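Local structure of UDP-glucose 6-dehydrogenase (Pyrobaculum islandicum, 3VTF) at residues L237-A242 with L278-S283; V227-N232 with P286-A291; P317-Q322 with E439-A444. The protein probably catalyses the NAD(+)-dependent two-step oxidation of UDP-glucose to UDP-glucuronate, and binds UDP-glucose. One frame throughout, in Å; residues are numbered along the deposited sequence.

Contacts 1 and 2 share the long helix 221-251 and both touch the bound UDP-glucose: contact 1 holds the uridine end, contact 2 the 6'-hydroxyl of the glucose. They illustrate how a nucleotide-sugar pocket is assembled from parts distant in sequence. Their centres lie about 12 Å apart, and Gly281 O meets Pro286 CD at 3.7 Å; between segments 278-283 and 286-291 the chain carries Cys284, the predicted nucleophile. Contact 3 is packing further out, its centre about 14 Å from that of contact 1 and about 25 Å from that of contact 2. Leu278 CD2 of contact 1 lies 3.6 Å from Ala320 CB on helix 304-328 and 4.1 Å from Val441 CG2 near the C-terminal end.

Contact 1: residues L237-A242 with L278-S283; sequences LKISFA and LGFGGS. With UPG (uridine-5'-diphosphate-glucose), chain B.
Ile239, on a helix, and Gly279, in an irregular loop, bring their CA atoms to 6.7 Å, and no hydrogen bond joins the two backbones. Side chains and substrate fill the interval. CG1 and CD1 of Ile239 lie over one face of the uracil, CD1 coming within 3.6 Å of N1 of UDP-glucose; CG2 touches both the uracil O2 and the edge of the Phe280 ring, in the ring plane and 4.0 Å from CD2. Replacement by an alanine would probably strip the uracil face of its aliphatic cover and open a gap beside CD2 of Phe280. Next along the helix, Ser240 OG also stands near the plane of the Phe280 ring, 3.5 Å from CE2. Its hydroxyl bonds to Val309 O on helix 304-328, not to the ring. Phe280 itself adopts the less common rotamer with CG placed between backbone N and carbonyl carbon (chi1 43°), which turns the ring toward the helix. The course of the loop backbone sets Phe280 CB 3.2 Å from O4C of the ribose. That backbone also does the polar work: Gly281 N donates to the ribose O3C at 2.9 Å along an almost straight line (176°). Gly279 O accepts from Arg427, itself a UDP-glucose-binding residue, and at its phi of 104° a CB on Gly279 would collide with the carbonyl O of Leu278. Together these features make a uridine-binding wall, apolar over the base and polar at the sugar. Within the fold, the wall is backed by helix 304-328, where Asn313 meets Phe280, and by the start of helix 285-298, where Phe285 touches Ile239. Elsewhere on helix 221-251, Leu237 packs on Leu237 of the second subunit.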
loop_
_atom_site.group_PDB
_atom_site.type_symbol
_atom_site.label_atom_id
_atom_site.label_comp_id
_atom_site.label_asym_id
_atom_site.label_seq_id
_atom_site.Cartn_x
_atom_site.Cartn_y
_atom_site.Cartn_z
ATOM N N LEU A 237 6.405 1.294 -3.277
ATOM C CA LEU A 237 6.184 1.634 -1.888
ATOM C C LEU A 237 5.851 0.365 -1.088
ATOM O O LEU A 237 6.304 0.223 0.078
ATOM C CB LEU A 237 5.038 2.683 -1.755
ATOM C CG LEU A 237 4.428 3.062 -0.430
ATOM C CD1 LEU A 237 3.494 4.300 -0.451
ATOM C CD2 LEU A 237 3.497 1.938 -0.039
ATOM N N LYS A 238 5.007 -0.521 -1.642
ATOM C CA LYS A 238 4.739 -1.788 -0.894
ATOM C C LYS A 238 5.987 -2.528 -0.673
ATOM O O LYS A 238 6.115 -3.121 0.415
ATOM C CB LYS A 238 3.740 -2.726 -1.614
ATOM C CG LYS A 238 2.433 -1.988 -1.954
ATOM C CD LYS A 238 1.147 -2.838 -2.277
ATOM C CE LYS A 238 1.002 -4.167 -1.506
ATOM N NZ LYS A 238 -0.328 -4.884 -1.825
ATOM N N ILE A 239 6.843 -2.641 -1.709
ATOM C CA ILE A 239 8.097 -3.379 -1.585
ATOM C C ILE A 239 8.999 -2.729 -0.476
ATOM O O ILE A 239 9.560 -3.429 0.392
ATOM C CB ILE A 239 8.832 -3.391 -2.935
ATOM C CG1 ILE A 239 7.985 -4.179 -3.974
ATOM C CG2 ILE A 239 10.169 -4.095 -2.845
ATOM C CD1 ILE A 239 8.504 -4.037 -5.396
ATOM N N SER A 240 9.147 -1.412 -0.531
ATOM C CA SER A 240 10.025 -0.712 0.433
ATOM C C SER A 240 9.448 -0.735 1.842
ATOM O O SER A 240 10.208 -0.801 2.841
ATOM C CB SER A 240 10.231 0.768 -0.048
ATOM O OG SER A 240 11.109 0.730 -1.108
ATOM N N PHE A 241 8.124 -0.634 1.946
ATOM C CA PHE A 241 7.491 -0.814 3.219
ATOM C C PHE A 241 7.794 -2.222 3.785
ATOM O O PHE A 241 8.079 -2.372 4.991
ATOM C CB PHE A 241 6.023 -0.526 3.208
ATOM C CG PHE A 241 5.384 -0.621 4.539
ATOM C CD1 PHE A 241 5.652 0.335 5.508
ATOM C CD2 PHE A 241 4.588 -1.681 4.866
ATOM C CE1 PHE A 241 5.058 0.312 6.781
ATOM C CE2 PHE A 241 3.962 -1.750 6.106
ATOM C CZ PHE A 241 4.168 -0.754 7.088
ATOM N N ALA A 242 7.652 -3.261 2.951
ATOM C CA ALA A 242 7.955 -4.657 3.415
ATOM C C ALA A 242 9.434 -4.723 3.884
ATOM O O ALA A 242 9.744 -5.435 4.852
ATOM C CB ALA A 242 7.685 -5.685 2.318
ATOM N N LEU A 278 16.076 -7.727 -1.580
ATOM C CA LEU A 278 17.077 -6.774 -2.055
ATOM C C LEU A 278 16.513 -5.519 -2.669
ATOM O O LEU A 278 17.277 -4.585 -2.965
ATOM C CB LEU A 278 17.976 -7.432 -3.104
ATOM C CG LEU A 278 18.996 -8.448 -2.655
ATOM C CD1 LEU A 278 19.828 -8.758 -3.920
ATOM C CD2 LEU A 278 19.908 -7.713 -1.697
ATOM N N GLY A 279 15.206 -5.499 -2.880
ATOM C CA GLY A 279 14.500 -4.293 -3.406
ATOM C C GLY A 279 14.128 -4.435 -4.858
ATOM O O GLY A 279 14.328 -5.526 -5.457
ATOM N N PHE A 280 13.692 -3.337 -5.490
ATOM C CA PHE A 280 13.237 -3.483 -6.924
ATOM C C PHE A 280 14.318 -2.992 -7.858
ATOM O O PHE A 280 14.990 -1.963 -7.571
ATOM C CB PHE A 280 11.901 -2.716 -7.125
ATOM C CG PHE A 280 11.886 -1.318 -6.449
ATOM C CD1 PHE A 280 12.350 -0.196 -7.147
ATOM C CD2 PHE A 280 11.393 -1.131 -5.166
ATOM C CE1 PHE A 280 12.368 1.062 -6.602
ATOM C CE2 PHE A 280 11.392 0.132 -4.571
ATOM C CZ PHE A 280 11.908 1.258 -5.297
ATOM N N GLY A 281 14.492 -3.702 -9.002
ATOM C CA GLY A 281 15.346 -3.217 -10.053
ATOM C C GLY A 281 14.496 -3.117 -11.339
ATOM O O GLY A 281 13.258 -2.887 -11.281
ATOM N N GLY A 282 15.139 -3.293 -12.479
ATOM C CA GLY A 282 14.424 -3.206 -13.785
ATOM C C GLY A 282 14.429 -1.743 -14.264
ATOM O O GLY A 282 14.840 -0.812 -13.534
ATOM N N SER A 283 13.968 -1.549 -15.485
ATOM C CA SER A 283 14.026 -0.229 -16.106
ATOM C C SER A 283 12.833 0.604 -15.793
ATOM O O SER A 283 12.753 1.698 -16.347
ATOM C CB SER A 283 14.160 -0.292 -17.642
ATOM O OG SER A 283 13.058 -1.010 -18.173
HETATM N N1 UPG B . 9.957 -7.114 -6.561
HETATM C C2 UPG B . 10.276 -7.209 -5.174
HETATM N N3 UPG B . 9.344 -7.647 -4.324
HETATM C C4 UPG B . 8.066 -7.930 -4.781
HETATM C C5 UPG B . 7.691 -7.822 -6.165
HETATM C C6 UPG B . 8.697 -7.352 -7.034
HETATM O O2 UPG B . 11.433 -6.917 -4.732
HETATM O O4 UPG B . 7.192 -8.293 -3.924
HETATM C C1C UPG B . 11.048 -6.594 -7.418
HETATM C C2C UPG B . 11.298 -7.548 -8.569
HETATM O O2C UPG B . 12.272 -8.539 -8.249
HETATM C C3C UPG B . 11.818 -6.598 -9.670
HETATM C C4C UPG B . 11.081 -5.284 -9.409
HETATM O O4C UPG B . 10.511 -5.431 -8.089
HETATM O O3C UPG B . 13.218 -6.302 -9.418
HETATM C C5C UPG B . 9.932 -5.011 -10.409
HETATM O O5C UPG B . 9.222 -6.241 -10.598
HETATM P PA UPG B . 7.915 -6.286 -11.662
HETATM O O1A UPG B . 6.772 -5.344 -11.164
HETATM O O2A UPG B . 7.668 -7.767 -12.047
HETATM O O3A UPG B . 8.681 -5.795 -12.991
HETATM P PB UPG B . 8.230 -4.805 -14.220
HETATM O O1B UPG B . 8.245 -5.628 -15.483
HETATM O O2B UPG B . 9.365 -3.775 -13.995
HETATM O O3B UPG B . 6.726 -4.302 -14.055
HETATM C "C1'" UPG B . 6.436 -2.986 -13.492
HETATM C "C2'" UPG B . 4.987 -3.004 -13.056
HETATM C "C3'" UPG B . 4.104 -3.019 -14.326
HETATM C "C4'" UPG B . 4.485 -1.783 -15.176
HETATM C "C5'" UPG B . 5.979 -1.970 -15.657
HETATM C "C6'" UPG B . 6.584 -0.817 -16.488
HETATM O "O2'" UPG B . 4.953 -4.325 -12.388
HETATM O "O3'" UPG B . 2.759 -2.953 -13.896
HETATM O "O4'" UPG B . 3.653 -1.812 -16.356
HETATM O "O5'" UPG B . 6.716 -1.922 -14.402
HETATM O "O6'" UPG B . 5.961 0.435 -16.114
#

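Contact 2: residues V227-N232 with P286-A291; sequences VKYASN and PKDTLA. With UPG (uridine-5'-diphosphate-glucose), chain B.
Asn232 and Asp288 join two helices; the axes of helical segments 227-232 and 286-291 approach to 9.7 Å and cross at -118°. Along the second segment, Lys287 comes first. Its NZ forms a salt bridge with Asp288 OD1 at 2.9 Å and also binds Thr107 O, consistent with its predicted role at NAD(+). Asp288 carries the contact. OD2 uses its anti lone pair to accept from Asn232 ND2 at 2.9 Å, although the bond is bent (140°), while OD1 accepts a hydrogen bond from a water that is also hydrogen-bonded to Tyr229 OH. Asn232 ND2 also donates to O6' of UDP-glucose at 2.9 Å, and Lys228 NZ, its chain bent at chi2 (47°), grips the same hydroxyl at 2.8 Å. Asp288 is thus placed as a second-shell residue that probably helps to orient the substrate-binding Asn232. Its carboxylate crosses the Tyr229 ring at about a right angle, and its backbone O lies at that ring's edge, 3.6 Å from CE1. One turn on, Ala291 CB packs on Tyr229, 4.1 Å from CE1. The pair sits in the central domain, with Thr145 of a neighbouring loop against Lys228, Tyr229 and Asp288, and helix 304-328 packed on Thr289 and Leu290.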
loop_
_atom_site.group_PDB
_atom_site.type_symbol
_atom_site.label_atom_id
_atom_site.label_comp_id
_atom_site.label_asym_id
_atom_site.label_seq_id
_atom_site.Cartn_x
_atom_site.Cartn_y
_atom_site.Cartn_z
ATOM N N VAL A 227 -2.168 8.378 -13.106
ATOM C CA VAL A 227 -2.484 6.987 -12.703
ATOM C C VAL A 227 -1.303 6.099 -12.869
ATOM O O VAL A 227 -1.021 5.234 -12.035
ATOM C CB VAL A 227 -3.671 6.394 -13.561
ATOM C CG1 VAL A 227 -3.822 4.903 -13.315
ATOM C CG2 VAL A 227 -4.994 7.075 -13.208
ATOM N N LYS A 228 -0.553 6.268 -13.964
ATOM C CA LYS A 228 0.572 5.407 -14.193
ATOM C C LYS A 228 1.658 5.579 -13.123
ATOM O O LYS A 228 2.286 4.539 -12.628
ATOM C CB LYS A 228 1.173 5.727 -15.552
ATOM C CG LYS A 228 2.416 4.935 -15.941
ATOM C CD LYS A 228 2.229 3.435 -15.685
ATOM C CE LYS A 228 3.450 2.675 -16.179
ATOM N NZ LYS A 228 3.383 1.277 -15.654
ATOM N N TYR A 229 1.967 6.837 -12.799
ATOM C CA TYR A 229 3.039 7.031 -11.748
ATOM C C TYR A 229 2.506 6.591 -10.357
ATOM O O TYR A 229 3.206 5.971 -9.558
ATOM C CB TYR A 229 3.415 8.544 -11.623
ATOM C CG TYR A 229 4.453 8.904 -12.689
ATOM C CD1 TYR A 229 5.776 8.489 -12.557
ATOM C CD2 TYR A 229 4.042 9.564 -13.906
ATOM C CE1 TYR A 229 6.736 8.765 -13.565
ATOM C CE2 TYR A 229 4.965 9.827 -14.947
ATOM C CZ TYR A 229 6.304 9.478 -14.750
ATOM O OH TYR A 229 7.214 9.781 -15.731
ATOM N N ALA A 230 1.251 6.921 -10.067
ATOM C CA ALA A 230 0.688 6.545 -8.771
ATOM C C ALA A 230 0.671 5.020 -8.617
ATOM O O ALA A 230 0.949 4.514 -7.502
ATOM C CB ALA A 230 -0.668 7.164 -8.542
ATOM N N SER A 231 0.358 4.292 -9.690
ATOM C CA SER A 231 0.394 2.852 -9.627
ATOM C C SER A 231 1.825 2.328 -9.440
ATOM O O SER A 231 2.043 1.436 -8.625
ATOM C CB SER A 231 -0.241 2.183 -10.873
ATOM O OG SER A 231 -1.595 2.709 -10.977
ATOM N N ASN A 232 2.764 2.741 -10.283
ATOM C CA ASN A 232 4.114 2.158 -10.197
ATOM C C ASN A 232 4.812 2.555 -8.887
ATOM O O ASN A 232 5.519 1.714 -8.253
ATOM C CB ASN A 232 5.013 2.656 -11.385
ATOM C CG ASN A 232 4.933 1.694 -12.618
ATOM O OD1 ASN A 232 3.961 0.975 -12.752
ATOM N ND2 ASN A 232 5.883 1.764 -13.542
ATOM N N PRO A 286 12.697 1.950 -10.404
ATOM C CA PRO A 286 13.684 2.912 -9.848
ATOM C C PRO A 286 13.524 4.256 -10.578
ATOM O O PRO A 286 13.385 5.280 -9.909
ATOM C CB PRO A 286 15.050 2.282 -10.145
ATOM C CG PRO A 286 14.701 0.754 -10.298
ATOM C CD PRO A 286 13.361 0.812 -11.041
ATOM N N LYS A 287 13.475 4.244 -11.901
ATOM C CA LYS A 287 13.539 5.537 -12.621
ATOM C C LYS A 287 12.179 6.242 -12.582
ATOM O O LYS A 287 12.105 7.507 -12.537
ATOM C CB LYS A 287 14.133 5.346 -14.013
ATOM C CG LYS A 287 13.322 4.532 -15.069
ATOM C CD LYS A 287 12.320 5.372 -15.864
ATOM C CE LYS A 287 11.689 4.543 -16.994
ATOM N NZ LYS A 287 10.509 5.295 -17.500
ATOM N N ASP A 288 11.055 5.462 -12.560
ATOM C CA ASP A 288 9.726 6.182 -12.442
ATOM C C ASP A 288 9.569 6.797 -11.098
ATOM O O ASP A 288 8.939 7.807 -10.949
ATOM C CB ASP A 288 8.504 5.242 -12.700
ATOM C CG ASP A 288 8.489 4.742 -14.172
ATOM O OD1 ASP A 288 9.028 5.453 -15.035
ATOM O OD2 ASP A 288 7.905 3.663 -14.486
ATOM N N THR A 289 10.066 6.128 -10.061
ATOM C CA THR A 289 9.942 6.694 -8.730
ATOM C C THR A 289 10.767 8.010 -8.622
ATOM O O THR A 289 10.311 8.987 -8.046
ATOM C CB THR A 289 10.415 5.673 -7.604
ATOM O OG1 THR A 289 9.528 4.508 -7.680
ATOM C CG2 THR A 289 10.229 6.264 -6.193
ATOM N N LEU A 290 11.984 7.946 -9.132
ATOM C CA LEU A 290 12.868 9.121 -9.152
ATOM C C LEU A 290 12.203 10.233 -10.026
ATOM O O LEU A 290 12.146 11.358 -9.631
ATOM C CB LEU A 290 14.218 8.708 -9.774
ATOM C CG LEU A 290 15.283 9.876 -9.811
ATOM C CD1 LEU A 290 15.371 10.446 -8.415
ATOM C CD2 LEU A 290 16.639 9.270 -10.261
ATOM N N ALA A 291 11.687 9.878 -11.203
ATOM C CA ALA A 291 10.962 10.906 -12.044
ATOM C C ALA A 291 9.811 11.522 -11.306
ATOM O O ALA A 291 9.501 12.742 -11.428
ATOM C CB ALA A 291 10.533 10.310 -13.438
HETATM N N1 UPG B . 9.957 -7.114 -6.561
HETATM C C2 UPG B . 10.276 -7.209 -5.174
HETATM N N3 UPG B . 9.344 -7.647 -4.324
HETATM C C4 UPG B . 8.066 -7.930 -4.781
HETATM C C5 UPG B . 7.691 -7.822 -6.165
HETATM C C6 UPG B . 8.697 -7.352 -7.034
HETATM O O2 UPG B . 11.433 -6.917 -4.732
HETATM O O4 UPG B . 7.192 -8.293 -3.924
HETATM C C1C UPG B . 11.048 -6.594 -7.418
HETATM C C2C UPG B . 11.298 -7.548 -8.569
HETATM O O2C UPG B . 12.272 -8.539 -8.249
HETATM C C3C UPG B . 11.818 -6.598 -9.670
HETATM C C4C UPG B . 11.081 -5.284 -9.409
HETATM O O4C UPG B . 10.511 -5.431 -8.089
HETATM O O3C UPG B . 13.218 -6.302 -9.418
HETATM C C5C UPG B . 9.932 -5.011 -10.409
HETATM O O5C UPG B . 9.222 -6.241 -10.598
HETATM P PA UPG B . 7.915 -6.286 -11.662
HETATM O O1A UPG B . 6.772 -5.344 -11.164
HETATM O O2A UPG B . 7.668 -7.767 -12.047
HETATM O O3A UPG B . 8.681 -5.795 -12.991
HETATM P PB UPG B . 8.230 -4.805 -14.220
HETATM O O1B UPG B . 8.245 -5.628 -15.483
HETATM O O2B UPG B . 9.365 -3.775 -13.995
HETATM O O3B UPG B . 6.726 -4.302 -14.055
HETATM C "C1'" UPG B . 6.436 -2.986 -13.492
HETATM C "C2'" UPG B . 4.987 -3.004 -13.056
HETATM C "C3'" UPG B . 4.104 -3.019 -14.326
HETATM C "C4'" UPG B . 4.485 -1.783 -15.176
HETATM C "C5'" UPG B . 5.979 -1.970 -15.657
HETATM C "C6'" UPG B . 6.584 -0.817 -16.488
HETATM O "O2'" UPG B . 4.953 -4.325 -12.388
HETATM O "O3'" UPG B . 2.759 -2.953 -13.896
HETATM O "O4'" UPG B . 3.653 -1.812 -16.356
HETATM O "O5'" UPG B . 6.716 -1.922 -14.402
HETATM O "O6'" UPG B . 5.961 0.435 -16.114
HETATM O O HOH W 1 9.276 8.133 -15.744
#

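Contact 3: residues P317-Q322 with E439-A444; sequences PRYAVQ and EGVAWA
Val441 docks against Tyr319 and Ala320 just beyond strand 437-440, the edge strand of the parallel Rossmann-type sheet in the C-terminal UDP-binding domain; the helix it meets, 304-328, leads from the central domain into that sheet. Ala320 CB lies 3.8 Å from Val441 CG2, and the other methyl, CG1, reaches Tyr319 CD2 at 4.2 Å. The tyrosine ring offers its edge to the tail. With CG anti to the backbone N (chi1 -177°), it brings CE2 to 3.2 Å from Val441 O, which lies in the ring plane. This buried oxygen has no hydrogen-bond partner, and the ring edge is what meets it. In the next shell, Val424 of the adjoining strand touches both Ala320 and Val441, and Tyr315 and Leu247 pack on Tyr319. A backbone hydrogen bond to Asp425 holds Val441, while Lys250 NZ on helix 221-251 makes a salt bridge to Glu439 OE1 and a hydrogen bond to Gly440 O. Beyond the turn, Trp443 folds back on the chain, its NE1 bonded to Tyr438 OH. Gly440 CA sits 3.3 Å above the Trp443 ring plane, toward the rim, so close that a CB there would strike Trp443 CD1.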
loop_
_atom_site.group_PDB
_atom_site.type_symbol
_atom_site.label_atom_id
_atom_site.label_comp_id
_atom_site.label_asym_id
_atom_site.label_seq_id
_atom_site.Cartn_x
_atom_site.Cartn_y
_atom_site.Cartn_z
ATOM N N PRO A 317 20.687 -3.325 -1.003
ATOM C CA PRO A 317 21.862 -4.058 -1.516
ATOM C C PRO A 317 23.168 -3.781 -0.708
ATOM O O PRO A 317 24.000 -4.686 -0.534
ATOM C CB PRO A 317 22.054 -3.503 -2.938
ATOM C CG PRO A 317 20.705 -2.922 -3.286
ATOM C CD PRO A 317 20.111 -2.422 -2.031
ATOM N N ARG A 318 23.328 -2.555 -0.217
ATOM C CA ARG A 318 24.457 -2.224 0.669
ATOM C C ARG A 318 24.319 -3.053 1.940
ATOM O O ARG A 318 25.317 -3.583 2.467
ATOM C CB ARG A 318 24.462 -0.711 1.033
ATOM C CG ARG A 318 24.933 0.213 -0.101
ATOM C CD ARG A 318 24.652 1.730 0.060
ATOM N NE ARG A 318 24.540 2.201 1.453
ATOM C CZ ARG A 318 23.525 2.956 1.963
ATOM N NH1 ARG A 318 22.494 3.361 1.206
ATOM N NH2 ARG A 318 23.532 3.339 3.253
ATOM N N TYR A 319 23.104 -3.168 2.484
ATOM C CA TYR A 319 22.958 -3.933 3.703
ATOM C C TYR A 319 23.315 -5.412 3.524
ATOM O O TYR A 319 23.875 -6.040 4.457
ATOM C CB TYR A 319 21.532 -3.757 4.266
ATOM C CG TYR A 319 21.221 -4.412 5.561
ATOM C CD1 TYR A 319 21.937 -4.046 6.742
ATOM C CD2 TYR A 319 20.170 -5.399 5.675
ATOM C CE1 TYR A 319 21.628 -4.631 7.963
ATOM C CE2 TYR A 319 19.857 -5.945 6.915
ATOM C CZ TYR A 319 20.602 -5.594 8.034
ATOM O OH TYR A 319 20.279 -6.201 9.228
ATOM N N ALA A 320 22.944 -5.972 2.362
ATOM C CA ALA A 320 23.162 -7.400 2.081
ATOM C C ALA A 320 24.705 -7.641 2.078
ATOM O O ALA A 320 25.176 -8.633 2.624
ATOM C CB ALA A 320 22.557 -7.792 0.677
ATOM N N VAL A 321 25.448 -6.741 1.427
ATOM C CA VAL A 321 26.889 -6.849 1.358
ATOM C C VAL A 321 27.500 -6.642 2.789
ATOM O O VAL A 321 28.387 -7.387 3.190
ATOM C CB VAL A 321 27.442 -5.829 0.319
ATOM C CG1 VAL A 321 29.030 -5.623 0.416
ATOM C CG2 VAL A 321 26.966 -6.247 -1.070
ATOM N N GLN A 322 26.951 -5.713 3.590
ATOM C CA GLN A 322 27.407 -5.546 4.950
ATOM C C GLN A 322 27.220 -6.813 5.805
ATOM O O GLN A 322 28.127 -7.180 6.631
ATOM C CB GLN A 322 26.719 -4.367 5.644
ATOM C CG GLN A 322 27.051 -3.001 5.039
ATOM C CD GLN A 322 26.191 -1.891 5.641
ATOM O OE1 GLN A 322 25.550 -2.085 6.692
ATOM N NE2 GLN A 322 26.170 -0.723 4.978
ATOM N N GLU A 439 21.639 -15.582 6.579
ATOM C CA GLU A 439 21.191 -14.254 6.925
ATOM C C GLU A 439 20.105 -13.805 5.900
ATOM O O GLU A 439 20.434 -13.544 4.794
ATOM C CB GLU A 439 22.363 -13.329 6.818
ATOM C CG GLU A 439 23.402 -13.472 7.917
ATOM C CD GLU A 439 22.979 -12.863 9.236
ATOM O OE1 GLU A 439 21.877 -12.231 9.322
ATOM O OE2 GLU A 439 23.732 -13.076 10.223
ATOM N N GLY A 440 18.871 -13.640 6.322
ATOM C CA GLY A 440 17.859 -12.997 5.454
ATOM C C GLY A 440 18.173 -11.505 5.355
ATOM O O GLY A 440 18.585 -10.859 6.339
ATOM N N VAL A 441 18.004 -10.940 4.175
ATOM C CA VAL A 441 18.355 -9.527 4.002
ATOM C C VAL A 441 17.344 -8.668 4.783
ATOM O O VAL A 441 17.713 -7.591 5.244
ATOM C CB VAL A 441 18.375 -9.077 2.506
ATOM C CG1 VAL A 441 18.764 -7.620 2.414
ATOM C CG2 VAL A 441 19.515 -9.820 1.807
ATOM N N ALA A 442 16.095 -9.156 4.932
ATOM C CA ALA A 442 15.041 -8.374 5.575
ATOM C C ALA A 442 14.113 -9.274 6.333
ATOM O O ALA A 442 12.851 -9.090 6.417
ATOM C CB ALA A 442 14.300 -7.614 4.444
ATOM N N TRP A 443 14.681 -10.331 6.922
ATOM C CA TRP A 443 13.891 -11.170 7.817
ATOM C C TRP A 443 14.937 -11.967 8.603
ATOM O O TRP A 443 16.128 -12.030 8.224
ATOM C CB TRP A 443 12.971 -12.171 7.061
ATOM C CG TRP A 443 13.699 -12.924 5.952
ATOM C CD1 TRP A 443 14.329 -14.168 6.024
ATOM C CD2 TRP A 443 13.967 -12.460 4.586
ATOM N NE1 TRP A 443 14.896 -14.507 4.802
ATOM C CE2 TRP A 443 14.746 -13.516 3.926
ATOM C CE3 TRP A 443 13.578 -11.337 3.853
ATOM C CZ2 TRP A 443 15.149 -13.425 2.603
ATOM C CZ3 TRP A 443 14.038 -11.210 2.535
ATOM C CH2 TRP A 443 14.770 -12.257 1.899
ATOM N N ALA A 444 14.476 -12.605 9.662
ATOM C CA ALA A 444 15.325 -13.620 10.351
ATOM C C ALA A 444 15.018 -14.970 9.752
ATOM O O ALA A 444 13.889 -15.221 9.244
ATOM C CB ALA A 444 14.991 -13.603 11.820
ATOM O OXT ALA A 444 15.894 -15.859 9.734
#